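Side-chain contacts in MATE family efflux transporter (Vibrio cholerae, PDB 6IDP), which probably exports drugs and other toxic compounds across the bacterial inner membrane, as a proton-dependent member of the MATE multidrug transporter family: residues V25-S30 / V169-N174; A141-M146 / V202-V207. All coordinates share one frame; numbering follows the deposited sequence.

Contact 1: residues V25-S30 / V169-N174; sequences VLSLMS and VTSVLN
Ser27 and Leu28 meet Ser171 in a buried, close helix-helix contact built mainly on serines, helix 5-39 against helix 161-184, in the N-terminal half of the transporter. The backbones come close here: the CA atoms of Leu28 and Ser171 are 5.5 Å apart. Ser171 is the wedge. Its CB lies 3.3 Å from Ser27 O, and its OG sits 3.3 Å from Leu28 CA, so both atoms meet main chain first, with the Ser27 side chain alongside. The two hydroxyls stand near each other, Ser27 OG to Ser171 OG 3.5 Å, yet are not hydrogen-bonded. Each turns back to its own helix instead. Ser171 OG lies beside its backbone N (chi1 -65°) and donates to Met167 O, whereas Ser27 OG, placed between N and carbonyl carbon (chi1 66°), has Gly24 O as its main acceptor, Phe23 O as an alternative and Met167 O as a weak partner across the interface. Leu28 meets Ser171 mainly through CA and CB; its side chain sets off away from Ser171, and a monoolein molecule touches it. Small side chains at a tight crossing, their hydroxyls satisfied by carbonyls of their own helices, are characteristic of closely packed transmembrane helices, here in one six-helix lobe of the MATE fold.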
loop_
_atom_site.group_PDB
_atom_site.type_symbol
_atom_site.label_atom_id
_atom_site.label_comp_id
_atom_site.label_asym_id
_atom_site.label_seq_id
_atom_site.Cartn_x
_atom_site.Cartn_y
_atom_site.Cartn_z
ATOM N N VAL A 25 -3.469 6.942 -7.133
ATOM C CA VAL A 25 -4.187 6.195 -6.107
ATOM C C VAL A 25 -5.682 6.523 -6.128
ATOM O O VAL A 25 -6.521 5.629 -6.040
ATOM C CB VAL A 25 -3.608 6.482 -4.706
ATOM C CG1 VAL A 25 -4.485 5.876 -3.621
ATOM C CG2 VAL A 25 -2.193 5.945 -4.607
ATOM N N LEU A 26 -6.002 7.809 -6.259
ATOM C CA LEU A 26 -7.390 8.266 -6.315
ATOM C C LEU A 26 -8.143 7.701 -7.516
ATOM O O LEU A 26 -9.299 7.292 -7.394
ATOM C CB LEU A 26 -7.446 9.794 -6.348
ATOM C CG LEU A 26 -7.227 10.519 -5.021
ATOM C CD1 LEU A 26 -7.118 12.018 -5.242
ATOM C CD2 LEU A 26 -8.352 10.204 -4.052
ATOM N N SER A 27 -7.492 7.690 -8.675
ATOM C CA SER A 27 -8.095 7.126 -9.875
ATOM C C SER A 27 -8.321 5.632 -9.680
ATOM O O SER A 27 -9.335 5.081 -10.108
ATOM C CB SER A 27 -7.213 7.379 -11.100
ATOM O OG SER A 27 -5.986 6.676 -10.999
ATOM N N LEU A 28 -7.362 4.992 -9.017
ATOM C CA LEU A 28 -7.435 3.571 -8.709
ATOM C C LEU A 28 -8.635 3.240 -7.820
ATOM O O LEU A 28 -9.387 2.307 -8.101
ATOM C CB LEU A 28 -6.134 3.116 -8.040
ATOM C CG LEU A 28 -6.047 1.679 -7.532
ATOM C CD1 LEU A 28 -6.381 0.707 -8.646
ATOM C CD2 LEU A 28 -4.660 1.400 -6.972
ATOM N N MET A 29 -8.819 4.010 -6.753
ATOM C CA MET A 29 -9.912 3.757 -5.819
ATOM C C MET A 29 -11.273 4.121 -6.410
ATOM O O MET A 29 -12.303 3.621 -5.964
ATOM C CB MET A 29 -9.687 4.524 -4.515
ATOM C CG MET A 29 -8.411 4.142 -3.789
ATOM S SD MET A 29 -8.157 5.142 -2.314
ATOM C CE MET A 29 -8.090 6.780 -3.027
ATOM N N SER A 30 -11.268 4.997 -7.410
ATOM C CA SER A 30 -12.498 5.377 -8.095
ATOM C C SER A 30 -13.043 4.211 -8.913
ATOM O O SER A 30 -14.249 3.964 -8.926
ATOM C CB SER A 30 -12.269 6.595 -8.993
ATOM O OG SER A 30 -12.058 7.766 -8.223
ATOM N N VAL A 169 -4.953 6.044 -16.443
ATOM C CA VAL A 169 -5.342 5.473 -17.728
ATOM C C VAL A 169 -5.911 4.064 -17.578
ATOM O O VAL A 169 -6.973 3.757 -18.119
ATOM C CB VAL A 169 -4.152 5.438 -18.707
ATOM C CG1 VAL A 169 -4.525 4.687 -19.975
ATOM C CG2 VAL A 169 -3.702 6.854 -19.035
ATOM N N THR A 170 -5.213 3.211 -16.834
ATOM C CA THR A 170 -5.667 1.838 -16.643
ATOM C C THR A 170 -6.944 1.781 -15.803
ATOM O O THR A 170 -7.779 0.899 -15.999
ATOM C CB THR A 170 -4.577 0.963 -15.987
ATOM O OG1 THR A 170 -4.211 1.517 -14.718
ATOM C CG2 THR A 170 -3.345 0.883 -16.881
ATOM N N SER A 171 -7.094 2.724 -14.876
ATOM C CA SER A 171 -8.301 2.809 -14.054
ATOM C C SER A 171 -9.531 3.127 -14.897
ATOM O O SER A 171 -10.577 2.500 -14.743
ATOM C CB SER A 171 -8.145 3.869 -12.961
ATOM O OG SER A 171 -7.142 3.504 -12.034
ATOM N N VAL A 172 -9.396 4.112 -15.779
ATOM C CA VAL A 172 -10.478 4.495 -16.678
ATOM C C VAL A 172 -10.761 3.371 -17.666
ATOM O O VAL A 172 -11.918 3.014 -17.901
ATOM C CB VAL A 172 -10.146 5.792 -17.447
ATOM C CG1 VAL A 172 -11.024 5.930 -18.684
ATOM C CG2 VAL A 172 -10.305 6.999 -16.540
ATOM N N LEU A 173 -9.697 2.807 -18.228
ATOM C CA LEU A 173 -9.828 1.725 -19.195
ATOM C C LEU A 173 -10.516 0.510 -18.572
ATOM O O LEU A 173 -11.380 -0.107 -19.195
ATOM C CB LEU A 173 -8.454 1.341 -19.753
ATOM C CG LEU A 173 -8.428 0.421 -20.974
ATOM C CD1 LEU A 173 -9.379 0.930 -22.047
ATOM C CD2 LEU A 173 -7.014 0.310 -21.526
ATOM N N ASN A 174 -10.147 0.179 -17.339
ATOM C CA ASN A 174 -10.765 -0.943 -16.637
ATOM C C ASN A 174 -12.226 -0.656 -16.305
ATOM O O ASN A 174 -13.060 -1.562 -16.298
ATOM C CB ASN A 174 -9.991 -1.271 -15.356
ATOM C CG ASN A 174 -10.230 -2.692 -14.874
ATOM O OD1 ASN A 174 -11.221 -3.329 -15.234
ATOM N ND2 ASN A 174 -9.323 -3.190 -14.041
#

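Contact 2: residues A141-M146 / V202-V207; sequences AWTGAM and VGIAIV. With OLC ((2R)-2,3-dihydroxypropyl (9Z)-octadec-9-enoate), chain R; OLC ((2R)-2,3-dihydroxypropyl (9Z)-octadec-9-enoate), chain B; OLC ((2R)-2,3-dihydroxypropyl (9Z)-octadec-9-enoate), chain K.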
loop_
_atom_site.group_PDB
_atom_site.type_symbol
_atom_site.label_atom_id
_atom_site.label_comp_id
_atom_site.label_asym_id
_atom_site.label_seq_id
_atom_site.Cartn_x
_atom_site.Cartn_y
_atom_site.Cartn_z
ATOM N N ALA A 141 -3.506 -10.892 -11.557
ATOM C CA ALA A 141 -2.620 -10.563 -10.448
ATOM C C ALA A 141 -1.172 -10.482 -10.925
ATOM O O ALA A 141 -0.417 -9.609 -10.495
ATOM C CB ALA A 141 -2.761 -11.586 -9.331
ATOM N N TRP A 142 -0.792 -11.393 -11.816
ATOM C CA TRP A 142 0.563 -11.408 -12.353
ATOM C C TRP A 142 0.811 -10.177 -13.212
ATOM O O TRP A 142 1.846 -9.523 -13.093
ATOM C CB TRP A 142 0.817 -12.680 -13.169
ATOM C CG TRP A 142 2.236 -12.795 -13.655
ATOM C CD1 TRP A 142 3.273 -13.414 -13.018
ATOM C CD2 TRP A 142 2.773 -12.271 -14.877
ATOM N NE1 TRP A 142 4.420 -13.309 -13.766
ATOM C CE2 TRP A 142 4.141 -12.611 -14.911
ATOM C CE3 TRP A 142 2.231 -11.546 -15.943
ATOM C CZ2 TRP A 142 4.974 -12.253 -15.974
ATOM C CZ3 TRP A 142 3.060 -11.191 -16.995
ATOM C CH2 TRP A 142 4.415 -11.545 -17.002
ATOM N N THR A 143 -0.146 -9.872 -14.082
ATOM C CA THR A 143 -0.051 -8.716 -14.962
ATOM C C THR A 143 0.019 -7.418 -14.150
ATOM O O THR A 143 0.776 -6.511 -14.485
ATOM C CB THR A 143 -1.245 -8.662 -15.938
ATOM O OG1 THR A 143 -1.362 -9.918 -16.615
ATOM C CG2 THR A 143 -1.059 -7.562 -16.967
ATOM N N GLY A 144 -0.766 -7.348 -13.076
ATOM C CA GLY A 144 -0.761 -6.193 -12.197
ATOM C C GLY A 144 0.546 -6.032 -11.444
ATOM O O GLY A 144 1.042 -4.919 -11.274
ATOM N N ALA A 145 1.102 -7.153 -10.993
ATOM C CA ALA A 145 2.378 -7.150 -10.288
ATOM C C ALA A 145 3.499 -6.642 -11.191
ATOM O O ALA A 145 4.333 -5.848 -10.761
ATOM C CB ALA A 145 2.700 -8.544 -9.774
ATOM N N MET A 146 3.505 -7.103 -12.441
ATOM C CA MET A 146 4.521 -6.707 -13.410
ATOM C C MET A 146 4.453 -5.222 -13.743
ATOM O O MET A 146 5.486 -4.559 -13.847
ATOM C CB MET A 146 4.386 -7.524 -14.697
ATOM C CG MET A 146 4.672 -8.999 -14.527
ATOM S SD MET A 146 6.279 -9.312 -13.776
ATOM C CE MET A 146 7.373 -8.473 -14.924
ATOM N N VAL A 202 -2.460 -3.106 -21.270
ATOM C CA VAL A 202 -2.254 -1.882 -22.032
ATOM C C VAL A 202 -1.237 -0.989 -21.324
ATOM O O VAL A 202 -0.397 -0.359 -21.966
ATOM C CB VAL A 202 -3.578 -1.120 -22.238
ATOM C CG1 VAL A 202 -3.324 0.277 -22.787
ATOM C CG2 VAL A 202 -4.489 -1.898 -23.170
ATOM N N GLY A 203 -1.309 -0.957 -19.996
ATOM C CA GLY A 203 -0.351 -0.209 -19.204
ATOM C C GLY A 203 1.064 -0.724 -19.395
ATOM O O GLY A 203 2.007 0.058 -19.507
ATOM N N ILE A 204 1.210 -2.044 -19.435
ATOM C CA ILE A 204 2.514 -2.665 -19.629
ATOM C C ILE A 204 3.058 -2.353 -21.019
ATOM O O ILE A 204 4.235 -2.021 -21.178
ATOM C CB ILE A 204 2.449 -4.192 -19.429
ATOM C CG1 ILE A 204 2.267 -4.521 -17.947
ATOM C CG2 ILE A 204 3.711 -4.864 -19.955
ATOM C CD1 ILE A 204 2.212 -6.001 -17.653
ATOM N N ALA A 205 2.187 -2.447 -22.019
ATOM C CA ALA A 205 2.565 -2.171 -23.399
ATOM C C ALA A 205 3.065 -0.736 -23.576
ATOM O O ALA A 205 3.847 -0.456 -24.481
ATOM C CB ALA A 205 1.394 -2.442 -24.332
ATOM N N ILE A 206 2.610 0.165 -22.711
ATOM C CA ILE A 206 2.990 1.571 -22.807
ATOM C C ILE A 206 4.260 1.893 -22.015
ATOM O O ILE A 206 5.137 2.605 -22.507
ATOM C CB ILE A 206 1.848 2.492 -22.321
ATOM C CG1 ILE A 206 0.645 2.386 -23.260
ATOM C CG2 ILE A 206 2.317 3.939 -22.244
ATOM C CD1 ILE A 206 -0.545 3.215 -22.830
ATOM N N VAL A 207 4.367 1.361 -20.801
ATOM C CA VAL A 207 5.449 1.756 -19.902
ATOM C C VAL A 207 6.775 1.051 -20.209
ATOM O O VAL A 207 7.845 1.630 -20.019
ATOM C CB VAL A 207 5.067 1.505 -18.418
ATOM C CG1 VAL A 207 4.981 0.015 -18.105
ATOM C CG2 VAL A 207 6.049 2.202 -17.484
HETATM C C18 OLC R . 1.907 -15.813 -15.967
HETATM C C10 OLC R . -1.367 -22.525 -13.615
HETATM C C9 OLC R . -1.428 -23.842 -13.911
HETATM C C17 OLC R . 0.489 -15.897 -15.444
HETATM C C11 OLC R . -2.618 -21.673 -13.594
HETATM C C8 OLC R . -2.750 -24.511 -14.227
HETATM C C16 OLC R . 0.408 -16.963 -14.373
HETATM C C12 OLC R . -2.450 -20.547 -12.594
HETATM C C7 OLC R . -2.526 -25.990 -14.457
HETATM C C15 OLC R . -1.036 -17.356 -14.133
HETATM C C13 OLC R . -2.468 -19.213 -13.311
HETATM C C6 OLC R . -3.818 -26.740 -14.214
HETATM C C14 OLC R . -1.074 -18.623 -13.305
HETATM C C5 OLC R . -3.530 -28.026 -13.472
HETATM C C18 OLC B . -1.437 -0.574 -11.434
HETATM C C10 OLC B . -1.069 -0.854 -4.407
HETATM C C9 OLC B . -0.496 0.096 -3.640
HETATM C C17 OLC B . -0.698 -1.346 -10.363
HETATM C C11 OLC B . -0.265 -2.045 -4.879
HETATM C C8 OLC B . 0.959 -0.018 -3.242
HETATM C C16 OLC B . -1.204 -2.772 -10.324
HETATM C C12 OLC B . -1.076 -2.852 -5.871
HETATM C C15 OLC B . -1.115 -3.319 -8.914
HETATM C C13 OLC B . -1.645 -1.931 -6.929
HETATM C C14 OLC B . -2.228 -2.745 -8.065
HETATM C C18 OLC K . -2.033 0.160 -26.687
HETATM C C17 OLC K . -0.645 -0.428 -26.839
HETATM C C16 OLC K . 0.298 0.617 -27.397
HETATM C C12 OLC K . 5.037 1.605 -28.443
HETATM C C15 OLC K . 1.692 0.040 -27.503
HETATM C C13 OLC K . 4.042 0.515 -28.104
HETATM C C14 OLC K . 2.665 1.118 -27.933
#
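Ile204 reaches across from helix 189-213 and touches Thr143 and Met146 of helix 124-156 with a single methyl group. The apolar contacts all use CD1. It lies 3.7 Å from Thr143 CG2, with the two side chains crossing at a slant, and 4.0 Å from Met146 CB. Ile204 is extended at its outer torsion (chi2 -179°), which carries CD1 over the longer distance between the helices, where even the nearest CA atoms, those of Met146 and Ile204, are 7.7 Å apart. Thr143 O is also within 3.5 Å of Ile204 CD1, so the methyl covers part of the helix backbone as well.

Polar groups form no hydrogen bond between the segments. Thr143 offers CG2 to Ile204, while its OG1 bonds to Ala139 O one turn earlier in the same helix. Trp142 NE1 is engaged by Gly99 O of helix 84-111.

Met146 has CG anti to its carbonyl carbon (chi1 -66°), which lays CG 3.4 Å above the Trp142 ring, offset toward the rim; bends at chi2 and chi3 then turn the thioether aside from Ile204. On the opposite face, also off centre, lies C18 of monoolein chain R, 3.8 Å from Trp142 CD2. Further acyl chains flank the helices: C16 of chain B comes 3.2 Å from Gly144 O, and chain K runs past Ala205.

With hydroxyl and indole N-H satisfied by neighbouring carbonyls, the join between these helices rests on van der Waals contact, as suits transmembrane helices with hydrocarbon around them.

In the fold
Both contacts are buried, and they lie on the same side of the chain's centre, about 14 Å apart between their own centres. They hold different helix pairs, 5-39 with 161-184 and 124-156 with 189-213, but the pairs interlock: helix 161-184 follows one partner of contact 2 and precedes the other, and it packs directly on helix 189-213, with Leu173 CD2 3.7 Å from Val202 CG2. Thr170 CG2 adds a touch on Gly203 CA. Monoolein lies beside both contacts, yet chemically they differ. Contact 1 brings small serines against main chain at short range, whereas contact 2 bridges a wider helix separation with one isoleucine methyl.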